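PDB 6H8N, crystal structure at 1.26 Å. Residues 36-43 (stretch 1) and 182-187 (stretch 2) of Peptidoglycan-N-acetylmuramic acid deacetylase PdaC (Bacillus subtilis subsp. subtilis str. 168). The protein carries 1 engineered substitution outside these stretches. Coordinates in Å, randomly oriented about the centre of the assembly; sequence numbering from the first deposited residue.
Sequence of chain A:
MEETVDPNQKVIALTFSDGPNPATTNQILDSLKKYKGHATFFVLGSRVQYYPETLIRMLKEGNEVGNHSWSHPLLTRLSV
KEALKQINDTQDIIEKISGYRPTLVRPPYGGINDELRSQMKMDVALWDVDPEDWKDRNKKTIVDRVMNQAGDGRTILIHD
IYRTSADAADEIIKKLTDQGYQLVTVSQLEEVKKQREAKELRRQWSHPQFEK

Stretch 1 (36-43) KGHATFFV
Stretch 2, residues 182-187: QLVTVS

The touching parts, Gly 37 to Phe 42 and Leu 183 to Val 186, run in roughly the same direction, their CA end-to-end vectors 31° apart. CA atoms pair as Gly 37 with Leu 183 (4.9 Å), His 38 with Val 184 (5.3 Å) and Ala 39 with Thr 185 (4.9 Å). Lys 36 leaves a helix with positive phi (59/44) in a Schellman motif. The chain then extends through Gly 37 (-121/169), His 38 (-128/166) and Ala 39 (-149/-179), and is strand by Thr 40 (-125/127). In the second stretch, Leu 183 (-88/105) ends a short strand, Val 184 (-116/163) and Thr 185 (-77/167) remain extended, and Val 186 (-58/-45) enters a helix.

Two direct hydrogen bonds join the stretches. His 38 N donates to Leu 183 O (3.0 Å, 161°). Further along, Val 186 N donates to Thr 40 OG1 (2.9 Å, 156°). Thr 40, chi1 m, thus offers an acceptor to an amide in the helix's first turn, where no preceding turn supplies a carbonyl. Thr 185, chi1 p, is the N-cap; its own side chain caps a backbone N just past the stretch.

Water extends this network. Water 4 donates to Val 184 O and accepts from Thr 40 OG1, both at 2.8 Å, so the threonine hydroxyl donates as well as accepts. Water 2 donates to Leu 183 O (2.8 Å) and weakly to Lys 36 O (3.5 Å).

Carbon contacts complete the interface. The CA-to-CB bond of Leu 183 (chi1 m, chi2 p) points toward the first stretch, with Leu 183 CB 4.0 Å from Gly 37 CA. Glycine suits this place: an ideal CB on Gly 37 would lie 3.0 Å from Leu 183 CB, a clash. Thr 185 CG2 lies 4.1 Å from His 38 CB (chi1 m, chi2 122°). Val 186 (t), branched and apolar, brings CG2 to the edge of the Phe 42 ring (chi1 m, chi2 -86°), 4.4 Å from Phe 42 CE2.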

# COMPACT_ATOMS: atom_id res chain seq x y z
N LYS A 36 0.64 -8.26 14.72
CA LYS A 36 1.52 -7.16 15.09
C LYS A 36 2.33 -6.66 13.89
O LYS A 36 3.53 -6.38 13.97
CB LYS A 36 2.41 -7.53 16.28
CG LYS A 36 1.59 -7.87 17.53
CD LYS A 36 2.43 -7.88 18.80
CE LYS A 36 1.55 -7.88 20.06
NZ LYS A 36 0.64 -9.06 20.11
N GLY A 37 1.65 -6.52 12.75
CA GLY A 37 2.24 -5.97 11.55
C GLY A 37 1.48 -4.73 11.09
O GLY A 37 0.39 -4.42 11.58
N HIS A 38 2.08 -4.02 10.13
CA HIS A 38 1.45 -2.86 9.52
C HIS A 38 1.49 -3.02 8.02
O HIS A 38 2.20 -3.87 7.48
CB HIS A 38 2.12 -1.55 9.94
CG HIS A 38 1.93 -1.24 11.39
ND1 HIS A 38 2.99 -1.06 12.25
CD2 HIS A 38 0.81 -1.12 12.13
CE1 HIS A 38 2.52 -0.81 13.46
NE2 HIS A 38 1.20 -0.87 13.42
N ALA A 39 0.70 -2.19 7.33
CA ALA A 39 0.64 -2.20 5.88
C ALA A 39 0.34 -0.80 5.38
O ALA A 39 0.22 0.16 6.16
CB ALA A 39 -0.41 -3.20 5.38
N THR A 40 0.25 -0.67 4.06
CA THR A 40 -0.02 0.60 3.41
C THR A 40 -1.24 0.42 2.53
O THR A 40 -1.28 -0.52 1.72
CB THR A 40 1.17 1.04 2.55
OG1 THR A 40 2.36 0.99 3.35
CG2 THR A 40 0.98 2.46 2.06
N PHE A 41 -2.24 1.28 2.69
CA PHE A 41 -3.51 1.20 1.99
C PHE A 41 -3.59 2.36 1.01
O PHE A 41 -3.57 3.52 1.43
CB PHE A 41 -4.67 1.25 2.99
CG PHE A 41 -4.73 0.05 3.88
CD1 PHE A 41 -3.95 -0.04 5.01
CD2 PHE A 41 -5.55 -1.03 3.55
CE1 PHE A 41 -3.99 -1.20 5.81
CE2 PHE A 41 -5.59 -2.18 4.33
CZ PHE A 41 -4.82 -2.25 5.47
N PHE A 42 -3.68 2.04 -0.28
CA PHE A 42 -3.83 3.03 -1.33
C PHE A 42 -5.31 3.11 -1.65
O PHE A 42 -5.90 2.19 -2.25
CB PHE A 42 -2.97 2.63 -2.53
CG PHE A 42 -1.51 2.80 -2.25
CD1 PHE A 42 -0.90 4.02 -2.45
CD2 PHE A 42 -0.74 1.75 -1.72
CE1 PHE A 42 0.45 4.21 -2.16
CE2 PHE A 42 0.60 1.94 -1.43
CZ PHE A 42 1.19 3.16 -1.67
N VAL A 43 -5.92 4.19 -1.19
CA VAL A 43 -7.37 4.31 -1.09
C VAL A 43 -7.93 5.15 -2.22
O VAL A 43 -7.30 6.10 -2.71
CB VAL A 43 -7.81 4.88 0.29
CG1 VAL A 43 -7.36 3.96 1.42
CG2 VAL A 43 -7.29 6.29 0.49
N GLN A 182 9.40 -8.57 9.27
CA GLN A 182 8.75 -7.38 9.79
C GLN A 182 7.87 -6.82 8.68
O GLN A 182 8.35 -6.51 7.58
CB GLN A 182 9.79 -6.35 10.21
CG GLN A 182 10.74 -6.85 11.28
CD GLN A 182 11.95 -5.98 11.44
OE1 GLN A 182 12.06 -5.23 12.40
NE2 GLN A 182 12.86 -6.05 10.48
N LEU A 183 6.58 -6.72 8.96
CA LEU A 183 5.60 -6.17 8.02
C LEU A 183 5.55 -4.67 8.25
O LEU A 183 4.96 -4.19 9.22
CB LEU A 183 4.24 -6.83 8.22
CG LEU A 183 4.04 -8.18 7.53
CD1 LEU A 183 5.09 -9.21 7.91
CD2 LEU A 183 2.64 -8.70 7.83
N VAL A 184 6.14 -3.92 7.32
CA VAL A 184 6.36 -2.49 7.48
C VAL A 184 5.58 -1.72 6.43
O VAL A 184 5.16 -2.26 5.41
CB VAL A 184 7.87 -2.15 7.42
CG1 VAL A 184 8.63 -2.99 8.45
CG2 VAL A 184 8.45 -2.40 6.06
N THR A 185 5.42 -0.42 6.67
CA THR A 185 4.78 0.46 5.71
C THR A 185 5.76 0.78 4.58
O THR A 185 6.97 0.53 4.66
CB THR A 185 4.34 1.76 6.35
OG1 THR A 185 5.51 2.50 6.74
CG2 THR A 185 3.44 1.53 7.56
N VAL A 186 5.23 1.35 3.50
CA VAL A 186 6.08 1.75 2.38
C VAL A 186 7.15 2.74 2.83
O VAL A 186 8.33 2.62 2.47
CB VAL A 186 5.22 2.28 1.22
CG1 VAL A 186 6.05 3.02 0.17
CG2 VAL A 186 4.45 1.14 0.59
N SER A 187 6.77 3.74 3.62
CA SER A 187 7.75 4.72 4.09
C SER A 187 8.77 4.08 5.03
O SER A 187 9.95 4.45 5.01
CB SER A 187 7.05 5.91 4.72
OG SER A 187 6.33 6.60 3.71
O HOH W 1 5.68 -7.50 11.57
O HOH W 2 5.64 -4.52 11.95
O HOH W 3 3.70 -4.77 5.39
O HOH W 4 3.35 -1.59 3.42